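Thermophilic dibenzothiophene desulfurization enzyme C (Paenibacillus sp. A11-2, PDB 5XDG) probably catalyses the FMNH2- and oxygen-dependent oxidation of dibenzothiophene, by way of the 5-oxide, to the 5,5-dioxide, a step in dibenzothiophene degradation. Local coordinates at residues A48-G53 and R121-N126; T56-K61 and Y93-F98; P244-P249 and E332-L337. All coordinates share one frame; numbering follows the deposited sequence.

Contact 1: A48-G53 and R121-N126; sequences AIRRSG and RWFLGN. With FMN (flavin mononucleotide), chain E; 83U (dibenzothiophene 5-oxide), chain H.
Arg50, Arg121 and Phe123 bury most of the surface here, and the first two meet through backbone as well as side chain. The Arg50 side chain runs extended from CG to NE, off the last turns of helix 43-52, and NE donates to the carbonyl oxygen of Arg121 at 3.1 Å. That oxygen lies close to the guanidinium plane and takes the N-H nearly head-on from its own side, yet the bond is bent at nitrogen, with an N-H...O angle of 135°. Beyond NE one face of the guanidinium is covered by Phe123 CB, 3.6 Å from Arg50 NH1. The outer nitrogens of Arg50 have stronger partners: NH1 pairs with Asp166, NH2 with Asp164 and Asp47, carboxylates that would offset the nearby positive charges.

Arg121 crosses Arg50 at about a right angle. A bend at chi3 (-56°) turns its guanidinium back over the end of the helix, where one face covers Arg50 CB, 3.7 Å from Arg121 NE. Arg51 CG comes within 3.3 Å of Arg121 NH1, and one water, accepting from Arg51 NH1 and Arg121 NH2, bridges the two cations, whose nitrogens stay 5.3 Å apart.

With CG anti to the backbone N (chi1 -156°), Phe123 turns its ring to Ile49, CE2 lying 3.8 Å from Ile49 CG2. Three residues on, Asn126 uses both ends of its amide on the flavin, accepting from FMN N3 and donating to FMN O4.

Helix 16-38 packs on Ile49 through Phe28, and helix 85-104 adds Phe91 against Ile49 and Leu90 against Phe123. Strand 124-127 then runs parallel to strand 167-174 in the mixed sheet, carrying the chain from the helical N-terminal domain to the flavin.

Contact 2: T56-K61 and Y93-F98; sequences TLLISK and YHFSNF. With FMN (flavin mononucleotide), chain E; 83U (dibenzothiophene 5-oxide), chain H.
Leu58 is the main bump of the 56-61 turn: it lies across the groove between Phe95 and Phe98, touching both rings, which stand one helical turn apart on helix 85-104. Its CB presses on Phe98, 3.5 Å from CE2, while the branch beyond reaches the other ring, CD1 lying 4.0 Å from Phe95 CD1. Its two neighbours extend the fit to the outer parts of the rings. Leu57 meets the far end of the Phe95 ring at about a right angle, CD1 at 3.9 Å from Phe95 CZ, and Ile59 sets CG1 3.7 Å from Phe98 CE1. A type I turn from Thr56 to Ile59, closed by the bond from Ile59 N to Thr56 O, offers these three side chains together.

Different first torsions bring both rings to this one turn: Phe98 has CG anti to the backbone N (chi1 -179°), Phe95 anti to the carbonyl carbon (chi1 -73°). His94 CD2 sits over the centre of one Phe95 face, and Val73 of helix 70-83 packs on Leu57, Leu58 and Phe95.

On the side of the helix turned from the loop, Tyr93 meets the flavin with its ring edge, CE1 lying 3.0 Å from FMN O4, and its hydroxyl is bonded to His385. Replacing this tyrosine with alanine is likely to leave His385 without that partner and open a gap beside the flavin and dibenzothiophene 5-oxide. Asn97 OD1 lies 3.1 Å from C9 of dibenzothiophene 5-oxide.

With no polar bond between the two segments, their fit rests on the shapes of the side chains. Tyr93, Ser96 and Asn97 meet the flavin or the sulfoxide, while Phe95 and Phe98 meet the turn; His94 lies against Phe95 and spends its nitrogens on Leu55 O and Leu124 N.

Contact 3: P244-P249 and E332-L337; sequences PSLWTP and EQRGQL. With 83U (dibenzothiophene 5-oxide), chain H; SO4 (sulfate ion), chain G.
Arg334 grips the carbonyl oxygen of Ser245 side-on with two nitrogens, NE at 2.9 Å and NH2 at 3.1 Å. The oxygen lies in the guanidinium plane, but the donors reach it differently: NH2 comes in the carbonyl plane, whereas NE stands 46° out of it. Pro249 CD lies over one guanidinium face, 3.7 Å from Arg334 NH2. Nearer the backbone, Ser245 OG touches Arg334 CG at 3.4 Å.

Next to this polar grip, Leu337 fills an apolar corner, its CG 3.9 Å from Pro249 CB and its CD2 4.0 Å from Leu246 CD2. Val316 and Val320 of helix 293-324 back it.

Further out, a bend at chi2 (-86°) carries the guanidinium toward the C-terminus, and NH2 also makes a salt bridge to the terminal carboxylate of Ser414. Thr248 OG1 bonds to Ser411 O, while Ser245 OG is held by Ser242 O. Trp247, whose CB points away from helix 331-358, presents its ring edge to dibenzothiophene 5-oxide.

One buried cation therefore ties the 3-10 turn that leads into helix 247-276 to helix 331-358 and the chain end, its charge probably balanced by the terminal carboxylate.

Overall arrangement
Along the chain, contact 2 is nested inside the loop closed by contact 1, and contact 3 follows in series. Contacts 1 and 2 have centres 10 Å apart in the N-terminal part of the fold and touch directly, His94 ND1 pairing with the backbone nitrogen of Leu124, so that helix 85-104 is fixed to strand 124-127. Contact 3, in the C-terminal helices, lies 18 Å from contact 2 and 27 Å from contact 1, centre to centre; it joins contact 2 through Trp247 NE1 and Ser96 O. All three touch dibenzothiophene 5-oxide, so sheet edge, helix 85-104 and C-terminal bundle of this acyl-CoA-dehydrogenase-like fold converge on one ligand pocket beside the flavin.

Contact 1: A48-G53 and R121-N126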
loop_
_atom_site.group_PDB
_atom_site.type_symbol
_atom_site.label_atom_id
_atom_site.label_comp_id
_atom_site.label_asym_id
_atom_site.label_seq_id
_atom_site.Cartn_x
_atom_site.Cartn_y
_atom_site.Cartn_z
ATOM N N ALA A 48 37.920 -8.867 -14.642
ATOM C CA ALA A 48 37.708 -7.550 -15.234
ATOM C C ALA A 48 37.657 -6.465 -14.162
ATOM O O ALA A 48 38.171 -5.355 -14.362
ATOM C CB ALA A 48 36.424 -7.548 -16.068
ATOM N N ILE A 49 37.030 -6.763 -13.025
ATOM C CA ILE A 49 37.034 -5.812 -11.921
ATOM C C ILE A 49 38.454 -5.622 -11.395
ATOM O O ILE A 49 38.868 -4.495 -11.093
ATOM C CB ILE A 49 36.070 -6.282 -10.819
ATOM C CG1 ILE A 49 34.622 -6.227 -11.326
ATOM C CG2 ILE A 49 36.260 -5.454 -9.541
ATOM C CD1 ILE A 49 33.609 -6.875 -10.383
ATOM N N ARG A 50 39.216 -6.715 -11.284
ATOM C CA ARG A 50 40.625 -6.604 -10.908
ATOM C C ARG A 50 41.376 -5.681 -11.861
ATOM O O ARG A 50 42.108 -4.778 -11.428
ATOM C CB ARG A 50 41.272 -7.996 -10.873
ATOM C CG ARG A 50 40.819 -8.887 -9.723
ATOM C CD ARG A 50 41.719 -10.116 -9.604
ATOM N NE ARG A 50 41.492 -10.857 -8.370
ATOM C CZ ARG A 50 40.639 -11.870 -8.263
ATOM N NH1 ARG A 50 40.483 -12.493 -7.102
ATOM N NH2 ARG A 50 39.939 -12.261 -9.325
ATOM N N ARG A 51 41.199 -5.880 -13.178
ATOM C CA ARG A 51 41.906 -5.045 -14.149
ATOM C C ARG A 51 41.460 -3.586 -14.087
ATOM O O ARG A 51 42.227 -2.694 -14.467
ATOM C CB ARG A 51 41.715 -5.580 -15.580
ATOM C CG ARG A 51 42.315 -6.961 -15.823
ATOM C CD ARG A 51 42.341 -7.320 -17.318
ATOM N NE ARG A 51 41.010 -7.487 -17.901
ATOM C CZ ARG A 51 40.311 -8.613 -17.848
ATOM N NH1 ARG A 51 40.801 -9.670 -17.220
ATOM N NH2 ARG A 51 39.115 -8.690 -18.420
ATOM N N SER A 52 40.233 -3.312 -13.630
ATOM C CA SER A 52 39.743 -1.938 -13.662
ATOM C C SER A 52 40.469 -1.034 -12.671
ATOM O O SER A 52 40.490 0.187 -12.867
ATOM C CB SER A 52 38.232 -1.889 -13.377
ATOM O OG SER A 52 37.968 -2.035 -11.978
ATOM N N GLY A 53 41.048 -1.591 -11.613
ATOM C CA GLY A 53 41.614 -0.795 -10.543
ATOM C C GLY A 53 40.624 -0.360 -9.472
ATOM O O GLY A 53 41.043 0.184 -8.442
ATOM N N ARG A 121 46.134 -7.354 -6.804
ATOM C CA ARG A 121 44.738 -7.108 -7.196
ATOM C C ARG A 121 43.769 -7.895 -6.310
ATOM O O ARG A 121 42.926 -8.665 -6.785
ATOM C CB ARG A 121 44.527 -7.418 -8.683
ATOM C CG ARG A 121 45.674 -6.897 -9.553
ATOM C CD ARG A 121 45.323 -6.830 -11.036
ATOM N NE ARG A 121 44.889 -8.117 -11.561
ATOM C CZ ARG A 121 44.673 -8.354 -12.853
ATOM N NH1 ARG A 121 44.848 -7.395 -13.755
ATOM N NH2 ARG A 121 44.274 -9.548 -13.239
ATOM N N TRP A 122 43.905 -7.699 -5.001
ATOM C CA TRP A 122 43.078 -8.405 -4.035
ATOM C C TRP A 122 41.595 -8.115 -4.257
ATOM O O TRP A 122 41.182 -6.959 -4.384
ATOM C CB TRP A 122 43.461 -7.991 -2.614
ATOM C CG TRP A 122 44.738 -8.572 -2.088
ATOM C CD1 TRP A 122 45.618 -9.386 -2.744
ATOM C CD2 TRP A 122 45.268 -8.377 -0.774
ATOM N NE1 TRP A 122 46.672 -9.704 -1.915
ATOM C CE2 TRP A 122 46.478 -9.098 -0.697
ATOM C CE3 TRP A 122 44.835 -7.656 0.346
ATOM C CZ2 TRP A 122 47.264 -9.120 0.458
ATOM C CZ3 TRP A 122 45.612 -7.680 1.495
ATOM C CH2 TRP A 122 46.816 -8.410 1.543
ATOM N N PHE A 123 40.804 -9.179 -4.284
ATOM C CA PHE A 123 39.347 -9.119 -4.279
ATOM C C PHE A 123 38.954 -9.862 -3.007
ATOM O O PHE A 123 39.169 -11.075 -2.898
ATOM C CB PHE A 123 38.788 -9.759 -5.561
ATOM C CG PHE A 123 37.399 -9.294 -5.965
ATOM C CD1 PHE A 123 36.404 -9.071 -5.026
ATOM C CD2 PHE A 123 37.094 -9.114 -7.313
ATOM C CE1 PHE A 123 35.127 -8.664 -5.425
ATOM C CE2 PHE A 123 35.827 -8.711 -7.721
ATOM C CZ PHE A 123 34.841 -8.484 -6.767
ATOM N N LEU A 124 38.455 -9.129 -2.013
ATOM C CA LEU A 124 38.292 -9.664 -0.672
ATOM C C LEU A 124 36.976 -10.414 -0.532
ATOM O O LEU A 124 35.954 -10.016 -1.100
ATOM C CB LEU A 124 38.358 -8.540 0.367
ATOM C CG LEU A 124 39.619 -7.674 0.350
ATOM C CD1 LEU A 124 39.516 -6.525 1.361
ATOM C CD2 LEU A 124 40.857 -8.519 0.629
ATOM N N GLY A 125 37.018 -11.510 0.228
ATOM C CA GLY A 125 35.827 -12.224 0.628
ATOM C C GLY A 125 35.815 -12.382 2.138
ATOM O O GLY A 125 36.757 -11.988 2.829
ATOM N N ASN A 126 34.741 -12.982 2.635
ATOM C CA ASN A 126 34.645 -13.123 4.076
ATOM C C ASN A 126 33.977 -14.436 4.443
ATOM O O ASN A 126 33.209 -15.016 3.668
ATOM C CB ASN A 126 33.885 -11.956 4.708
ATOM C CG ASN A 126 32.390 -12.106 4.576
ATOM O OD1 ASN A 126 31.713 -12.577 5.497
ATOM N ND2 ASN A 126 31.864 -11.731 3.414
HETATM N N1 FMN E . 26.551 -13.133 6.152
HETATM C C2 FMN E . 27.894 -12.869 6.359
HETATM O O2 FMN E . 28.349 -12.909 7.504
HETATM N N3 FMN E . 28.722 -12.559 5.293
HETATM C C4 FMN E . 28.208 -12.518 4.010
HETATM O O4 FMN E . 28.945 -12.260 3.051
HETATM C C4A FMN E . 26.855 -12.784 3.798
HETATM N N5 FMN E . 26.356 -12.740 2.511
HETATM C C5A FMN E . 25.014 -13.000 2.288
HETATM C C6 FMN E . 24.492 -12.957 0.987
HETATM C C7 FMN E . 23.141 -13.211 0.745
HETATM C C7M FMN E . 22.584 -13.173 -0.652
HETATM C C8 FMN E . 22.321 -13.520 1.823
HETATM C C8M FMN E . 20.858 -13.813 1.686
HETATM C C9 FMN E . 22.838 -13.563 3.098
HETATM C C9A FMN E . 24.183 -13.309 3.363
HETATM N N10 FMN E . 24.662 -13.327 4.673
HETATM C C10 FMN E . 26.019 -13.096 4.876
HETATM C "C1'" FMN E . 23.751 -13.762 5.813
HETATM C "C2'" FMN E . 23.043 -12.900 6.852
HETATM O "O2'" FMN E . 23.990 -12.153 7.590
HETATM C "C3'" FMN E . 22.256 -13.870 7.776
HETATM O "O3'" FMN E . 23.182 -14.719 8.431
HETATM C "C4'" FMN E . 21.206 -14.768 7.080
HETATM O "O4'" FMN E . 20.702 -14.075 5.962
HETATM C "C5'" FMN E . 20.046 -15.211 7.998
HETATM O "O5'" FMN E . 19.325 -16.343 7.513
HETATM P P FMN E . 17.786 -16.658 7.958
HETATM O O1P FMN E . 16.969 -15.386 7.800
HETATM O O2P FMN E . 17.165 -17.721 7.078
HETATM O O3P FMN E . 17.715 -17.159 9.384
HETATM C C4 83U H . 28.094 -9.809 8.481
HETATM C C7 83U H . 29.423 -8.720 5.393
HETATM C C1 83U H . 30.129 -9.467 7.581
HETATM O O1 83U H . 27.069 -8.104 7.160
HETATM C C10 83U H . 28.865 -10.615 10.981
HETATM S S1 83U H . 27.811 -9.388 7.143
HETATM C C2 83U H . 29.444 -9.888 8.778
HETATM C C3 83U H . 29.137 -9.173 6.663
HETATM C C5 83U H . 31.462 -9.294 7.221
HETATM C C6 83U H . 29.835 -10.290 10.052
HETATM C C8 83U H . 27.119 -10.130 9.398
HETATM C C9 83U H . 31.759 -8.843 5.950
HETATM C C11 83U H . 30.744 -8.560 5.040
HETATM C C12 83U H . 27.514 -10.537 10.655
HETATM O O HOH W 1 43.281 -10.272 -15.947
#

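Contact 2: T56-K61 and Y93-F98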
loop_
_atom_site.group_PDB
_atom_site.type_symbol
_atom_site.label_atom_id
_atom_site.label_comp_id
_atom_site.label_asym_id
_atom_site.label_seq_id
_atom_site.Cartn_x
_atom_site.Cartn_y
_atom_site.Cartn_z
ATOM N N THR A 56 40.758 -0.808 -5.584
ATOM C CA THR A 56 41.691 0.016 -4.819
ATOM C C THR A 56 41.177 1.437 -4.583
ATOM O O THR A 56 41.953 2.314 -4.189
ATOM C CB THR A 56 43.054 0.056 -5.527
ATOM O OG1 THR A 56 42.974 0.865 -6.704
ATOM C CG2 THR A 56 43.488 -1.355 -5.921
ATOM N N LEU A 57 39.877 1.666 -4.782
ATOM C CA LEU A 57 39.293 3.001 -4.686
ATOM C C LEU A 57 39.637 3.720 -3.382
ATOM O O LEU A 57 39.829 4.936 -3.376
ATOM C CB LEU A 57 37.774 2.895 -4.817
ATOM C CG LEU A 57 37.238 2.985 -6.237
ATOM C CD1 LEU A 57 35.799 2.515 -6.264
ATOM C CD2 LEU A 57 37.347 4.413 -6.718
ATOM N N LEU A 58 39.670 3.000 -2.267
ATOM C CA LEU A 58 39.836 3.633 -0.967
ATOM C C LEU A 58 41.263 3.543 -0.449
ATOM O O LEU A 58 41.531 3.991 0.670
ATOM C CB LEU A 58 38.866 3.017 0.052
ATOM C CG LEU A 58 37.383 3.325 -0.211
ATOM C CD1 LEU A 58 36.498 2.695 0.852
ATOM C CD2 LEU A 58 37.154 4.840 -0.269
ATOM N N ILE A 59 42.177 2.987 -1.232
ATOM C CA ILE A 59 43.588 2.940 -0.860
ATOM C C ILE A 59 44.242 4.233 -1.318
ATOM O O ILE A 59 44.041 4.669 -2.457
ATOM C CB ILE A 59 44.281 1.716 -1.479
ATOM C CG1 ILE A 59 43.693 0.431 -0.890
ATOM C CG2 ILE A 59 45.793 1.788 -1.266
ATOM C CD1 ILE A 59 44.274 -0.846 -1.463
ATOM N N SER A 60 45.010 4.855 -0.421
ATOM C CA SER A 60 45.637 6.136 -0.714
ATOM C C SER A 60 46.520 6.038 -1.953
ATOM O O SER A 60 47.105 4.989 -2.249
ATOM C CB SER A 60 46.483 6.594 0.475
ATOM O OG SER A 60 47.555 5.686 0.684
ATOM N N LYS A 61 46.625 7.158 -2.672
ATOM C CA LYS A 61 47.524 7.216 -3.821
ATOM C C LYS A 61 48.953 6.870 -3.426
ATOM O O LYS A 61 49.680 6.250 -4.207
ATOM C CB LYS A 61 47.470 8.601 -4.458
ATOM C CG LYS A 61 46.315 8.801 -5.428
ATOM C CD LYS A 61 46.020 10.288 -5.634
ATOM C CE LYS A 61 44.736 10.508 -6.426
ATOM N NZ LYS A 61 44.930 10.380 -7.896
ATOM N N TYR A 93 30.586 -6.070 -1.144
ATOM C CA TYR A 93 31.100 -6.763 0.038
ATOM C C TYR A 93 32.604 -6.613 0.158
ATOM O O TYR A 93 33.140 -6.570 1.273
ATOM C CB TYR A 93 30.735 -8.245 -0.002
ATOM C CG TYR A 93 29.351 -8.526 0.515
ATOM C CD1 TYR A 93 29.146 -9.378 1.597
ATOM C CD2 TYR A 93 28.245 -7.915 -0.062
ATOM C CE1 TYR A 93 27.871 -9.631 2.077
ATOM C CE2 TYR A 93 26.976 -8.155 0.405
ATOM C CZ TYR A 93 26.789 -9.015 1.473
ATOM O OH TYR A 93 25.509 -9.256 1.924
ATOM N N HIS A 94 33.304 -6.553 -0.974
ATOM C CA HIS A 94 34.733 -6.271 -0.935
ATOM C C HIS A 94 35.011 -5.003 -0.127
ATOM O O HIS A 94 35.952 -4.958 0.674
ATOM C CB HIS A 94 35.270 -6.164 -2.368
ATOM C CG HIS A 94 36.619 -5.520 -2.472
ATOM N ND1 HIS A 94 37.798 -6.230 -2.368
ATOM C CD2 HIS A 94 36.972 -4.225 -2.666
ATOM C CE1 HIS A 94 38.819 -5.400 -2.508
ATOM N NE2 HIS A 94 38.344 -4.177 -2.681
ATOM N N PHE A 95 34.176 -3.974 -0.296
ATOM C CA PHE A 95 34.407 -2.726 0.424
ATOM C C PHE A 95 33.932 -2.785 1.871
ATOM O O PHE A 95 34.474 -2.064 2.718
ATOM C CB PHE A 95 33.768 -1.562 -0.327
ATOM C CG PHE A 95 34.525 -1.193 -1.572
ATOM C CD1 PHE A 95 35.705 -0.466 -1.483
ATOM C CD2 PHE A 95 34.100 -1.616 -2.813
ATOM C CE1 PHE A 95 36.439 -0.147 -2.619
ATOM C CE2 PHE A 95 34.833 -1.302 -3.957
ATOM C CZ PHE A 95 35.999 -0.563 -3.855
ATOM N N SER A 96 32.933 -3.611 2.184
ATOM C CA SER A 96 32.641 -3.882 3.591
ATOM C C SER A 96 33.839 -4.550 4.261
ATOM O O SER A 96 34.258 -4.158 5.364
ATOM C CB SER A 96 31.388 -4.753 3.717
ATOM O OG SER A 96 31.141 -5.088 5.086
ATOM N N ASN A 97 34.403 -5.564 3.600
ATOM C CA ASN A 97 35.593 -6.233 4.114
ATOM C C ASN A 97 36.757 -5.254 4.241
ATOM O O ASN A 97 37.467 -5.261 5.255
ATOM C CB ASN A 97 35.980 -7.402 3.198
ATOM C CG ASN A 97 34.910 -8.501 3.124
ATOM O OD1 ASN A 97 34.163 -8.731 4.071
ATOM N ND2 ASN A 97 34.845 -9.185 1.977
ATOM N N PHE A 98 36.968 -4.412 3.221
ATOM C CA PHE A 98 38.055 -3.437 3.278
ATOM C C PHE A 98 37.822 -2.419 4.385
ATOM O O PHE A 98 38.764 -2.016 5.074
ATOM C CB PHE A 98 38.221 -2.707 1.949
ATOM C CG PHE A 98 39.346 -1.701 1.955
ATOM C CD1 PHE A 98 40.647 -2.110 1.704
ATOM C CD2 PHE A 98 39.109 -0.350 2.232
ATOM C CE1 PHE A 98 41.699 -1.190 1.725
ATOM C CE2 PHE A 98 40.155 0.563 2.257
ATOM C CZ PHE A 98 41.448 0.144 1.996
HETATM N N1 FMN E . 26.551 -13.133 6.152
HETATM C C2 FMN E . 27.894 -12.869 6.359
HETATM O O2 FMN E . 28.349 -12.909 7.504
HETATM N N3 FMN E . 28.722 -12.559 5.293
HETATM C C4 FMN E . 28.208 -12.518 4.010
HETATM O O4 FMN E . 28.945 -12.260 3.051
HETATM C C4A FMN E . 26.855 -12.784 3.798
HETATM N N5 FMN E . 26.356 -12.740 2.511
HETATM C C5A FMN E . 25.014 -13.000 2.288
HETATM C C6 FMN E . 24.492 -12.957 0.987
HETATM C C7 FMN E . 23.141 -13.211 0.745
HETATM C C7M FMN E . 22.584 -13.173 -0.652
HETATM C C8 FMN E . 22.321 -13.520 1.823
HETATM C C8M FMN E . 20.858 -13.813 1.686
HETATM C C9 FMN E . 22.838 -13.563 3.098
HETATM C C9A FMN E . 24.183 -13.309 3.363
HETATM N N10 FMN E . 24.662 -13.327 4.673
HETATM C C10 FMN E . 26.019 -13.096 4.876
HETATM C "C1'" FMN E . 23.751 -13.762 5.813
HETATM C "C2'" FMN E . 23.043 -12.900 6.852
HETATM O "O2'" FMN E . 23.990 -12.153 7.590
HETATM C "C3'" FMN E . 22.256 -13.870 7.776
HETATM O "O3'" FMN E . 23.182 -14.719 8.431
HETATM C "C4'" FMN E . 21.206 -14.768 7.080
HETATM O "O4'" FMN E . 20.702 -14.075 5.962
HETATM C "C5'" FMN E . 20.046 -15.211 7.998
HETATM O "O5'" FMN E . 19.325 -16.343 7.513
HETATM P P FMN E . 17.786 -16.658 7.958
HETATM O O1P FMN E . 16.969 -15.386 7.800
HETATM O O2P FMN E . 17.165 -17.721 7.078
HETATM O O3P FMN E . 17.715 -17.159 9.384
HETATM C C4 83U H . 28.094 -9.809 8.481
HETATM C C7 83U H . 29.423 -8.720 5.393
HETATM C C1 83U H . 30.129 -9.467 7.581
HETATM O O1 83U H . 27.069 -8.104 7.160
HETATM C C10 83U H . 28.865 -10.615 10.981
HETATM S S1 83U H . 27.811 -9.388 7.143
HETATM C C2 83U H . 29.444 -9.888 8.778
HETATM C C3 83U H . 29.137 -9.173 6.663
HETATM C C5 83U H . 31.462 -9.294 7.221
HETATM C C6 83U H . 29.835 -10.290 10.052
HETATM C C8 83U H . 27.119 -10.130 9.398
HETATM C C9 83U H . 31.759 -8.843 5.950
HETATM C C11 83U H . 30.744 -8.560 5.040
HETATM C C12 83U H . 27.514 -10.537 10.655
#

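Contact 3: P244-P249 and E332-L337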
loop_
_atom_site.group_PDB
_atom_site.type_symbol
_atom_site.label_atom_id
_atom_site.label_comp_id
_atom_site.label_asym_id
_atom_site.label_seq_id
_atom_site.Cartn_x
_atom_site.Cartn_y
_atom_site.Cartn_z
ATOM N N PRO A 244 35.708 2.356 14.739
ATOM C CA PRO A 244 35.262 1.131 14.050
ATOM C C PRO A 244 33.760 0.903 14.088
ATOM O O PRO A 244 33.263 0.092 13.299
ATOM C CB PRO A 244 36.008 0.012 14.794
ATOM C CG PRO A 244 37.246 0.667 15.286
ATOM C CD PRO A 244 36.842 2.087 15.646
ATOM N N SER A 245 33.017 1.562 14.984
ATOM C CA SER A 245 31.573 1.369 15.000
ATOM C C SER A 245 30.905 1.923 13.750
ATOM O O SER A 245 29.696 1.715 13.572
ATOM C CB SER A 245 30.943 2.007 16.255
ATOM O OG SER A 245 31.062 3.417 16.223
ATOM N N LEU A 246 31.656 2.608 12.884
ATOM C CA LEU A 246 31.115 3.039 11.601
ATOM C C LEU A 246 30.938 1.880 10.631
ATOM O O LEU A 246 30.269 2.054 9.609
ATOM C CB LEU A 246 32.017 4.095 10.957
ATOM C CG LEU A 246 32.120 5.458 11.634
ATOM C CD1 LEU A 246 33.157 6.306 10.939
ATOM C CD2 LEU A 246 30.754 6.150 11.623
ATOM N N TRP A 247 31.534 0.719 10.911
ATOM C CA TRP A 247 31.458 -0.389 9.962
ATOM C C TRP A 247 30.009 -0.744 9.634
ATOM O O TRP A 247 29.664 -0.979 8.469
ATOM C CB TRP A 247 32.198 -1.610 10.511
ATOM C CG TRP A 247 32.081 -2.789 9.591
ATOM C CD1 TRP A 247 32.873 -3.068 8.511
ATOM C CD2 TRP A 247 31.096 -3.818 9.643
ATOM N NE1 TRP A 247 32.438 -4.216 7.893
ATOM C CE2 TRP A 247 31.359 -4.703 8.575
ATOM C CE3 TRP A 247 30.019 -4.087 10.493
ATOM C CZ2 TRP A 247 30.579 -5.835 8.329
ATOM C CZ3 TRP A 247 29.242 -5.213 10.247
ATOM C CH2 TRP A 247 29.526 -6.071 9.172
ATOM N N THR A 248 29.146 -0.808 10.648
ATOM C CA THR A 248 27.771 -1.232 10.386
ATOM C C THR A 248 27.033 -0.243 9.498
ATOM O O THR A 248 26.479 -0.669 8.471
ATOM C CB THR A 248 27.034 -1.465 11.704
ATOM O OG1 THR A 248 27.848 -2.265 12.569
ATOM C CG2 THR A 248 25.713 -2.183 11.439
ATOM N N PRO A 249 26.977 1.061 9.803
ATOM C CA PRO A 249 26.264 1.967 8.883
ATOM C C PRO A 249 26.862 1.974 7.489
ATOM O O PRO A 249 26.115 2.045 6.508
ATOM C CB PRO A 249 26.360 3.339 9.573
ATOM C CG PRO A 249 27.387 3.176 10.661
ATOM C CD PRO A 249 27.381 1.741 11.051
ATOM N N GLU A 332 26.242 10.095 19.418
ATOM C CA GLU A 332 25.127 10.765 18.767
ATOM C C GLU A 332 25.328 10.824 17.259
ATOM O O GLU A 332 24.392 10.575 16.490
ATOM C CB GLU A 332 24.965 12.169 19.347
ATOM C CG GLU A 332 23.522 12.589 19.533
ATOM C CD GLU A 332 23.237 13.956 18.943
ATOM O OE1 GLU A 332 23.392 14.967 19.663
ATOM O OE2 GLU A 332 22.867 14.015 17.753
ATOM N N GLN A 333 26.547 11.148 16.824
ATOM C CA GLN A 333 26.850 11.189 15.399
ATOM C C GLN A 333 26.725 9.807 14.773
ATOM O O GLN A 333 26.118 9.654 13.707
ATOM C CB GLN A 333 28.251 11.758 15.188
ATOM C CG GLN A 333 28.351 13.247 15.493
ATOM C CD GLN A 333 29.788 13.720 15.582
ATOM O OE1 GLN A 333 30.698 12.930 15.836
ATOM N NE2 GLN A 333 29.998 15.009 15.358
ATOM N N ARG A 334 27.291 8.787 15.425
ATOM C CA ARG A 334 27.162 7.416 14.923
ATOM C C ARG A 334 25.707 6.966 14.929
ATOM O O ARG A 334 25.235 6.331 13.971
ATOM C CB ARG A 334 28.017 6.463 15.763
ATOM C CG ARG A 334 28.239 5.076 15.160
ATOM C CD ARG A 334 27.111 4.076 15.479
ATOM N NE ARG A 334 27.429 2.730 14.982
ATOM C CZ ARG A 334 26.582 1.702 14.975
ATOM N NH1 ARG A 334 25.342 1.850 15.429
ATOM N NH2 ARG A 334 26.971 0.518 14.499
ATOM N N GLY A 335 24.981 7.283 16.006
ATOM C CA GLY A 335 23.589 6.880 16.097
ATOM C C GLY A 335 22.724 7.542 15.043
ATOM O O GLY A 335 21.894 6.888 14.405
ATOM N N GLN A 336 22.899 8.852 14.856
ATOM C CA GLN A 336 22.144 9.551 13.820
ATOM C C GLN A 336 22.419 8.958 12.449
ATOM O O GLN A 336 21.500 8.800 11.637
ATOM C CB GLN A 336 22.493 11.038 13.811
ATOM C CG GLN A 336 22.050 11.809 15.033
ATOM C CD GLN A 336 22.206 13.304 14.836
ATOM O OE1 GLN A 336 22.976 13.752 13.979
ATOM N NE2 GLN A 336 21.466 14.087 15.614
ATOM N N LEU A 337 23.690 8.673 12.157
ATOM C CA LEU A 337 24.031 8.067 10.872
ATOM C C LEU A 337 23.359 6.709 10.714
ATOM O O LEU A 337 22.793 6.403 9.659
ATOM C CB LEU A 337 25.550 7.939 10.736
ATOM C CG LEU A 337 26.039 7.225 9.477
ATOM C CD1 LEU A 337 25.535 7.941 8.236
ATOM C CD2 LEU A 337 27.567 7.147 9.482
HETATM C C4 83U H . 28.094 -9.809 8.481
HETATM C C7 83U H . 29.423 -8.720 5.393
HETATM C C1 83U H . 30.129 -9.467 7.581
HETATM O O1 83U H . 27.069 -8.104 7.160
HETATM C C10 83U H . 28.865 -10.615 10.981
HETATM S S1 83U H . 27.811 -9.388 7.143
HETATM C C2 83U H . 29.444 -9.888 8.778
HETATM C C3 83U H . 29.137 -9.173 6.663
HETATM C C5 83U H . 31.462 -9.294 7.221
HETATM C C6 83U H . 29.835 -10.290 10.052
HETATM C C8 83U H . 27.119 -10.130 9.398
HETATM C C9 83U H . 31.759 -8.843 5.950
HETATM C C11 83U H . 30.744 -8.560 5.040
HETATM C C12 83U H . 27.514 -10.537 10.655
HETATM S S SO4 G . 28.905 17.693 13.148
HETATM O O1 SO4 G . 29.191 17.555 11.725
HETATM O O2 SO4 G . 28.054 18.856 13.348
HETATM O O3 SO4 G . 30.167 17.852 13.873
HETATM O O4 SO4 G . 28.200 16.518 13.645
#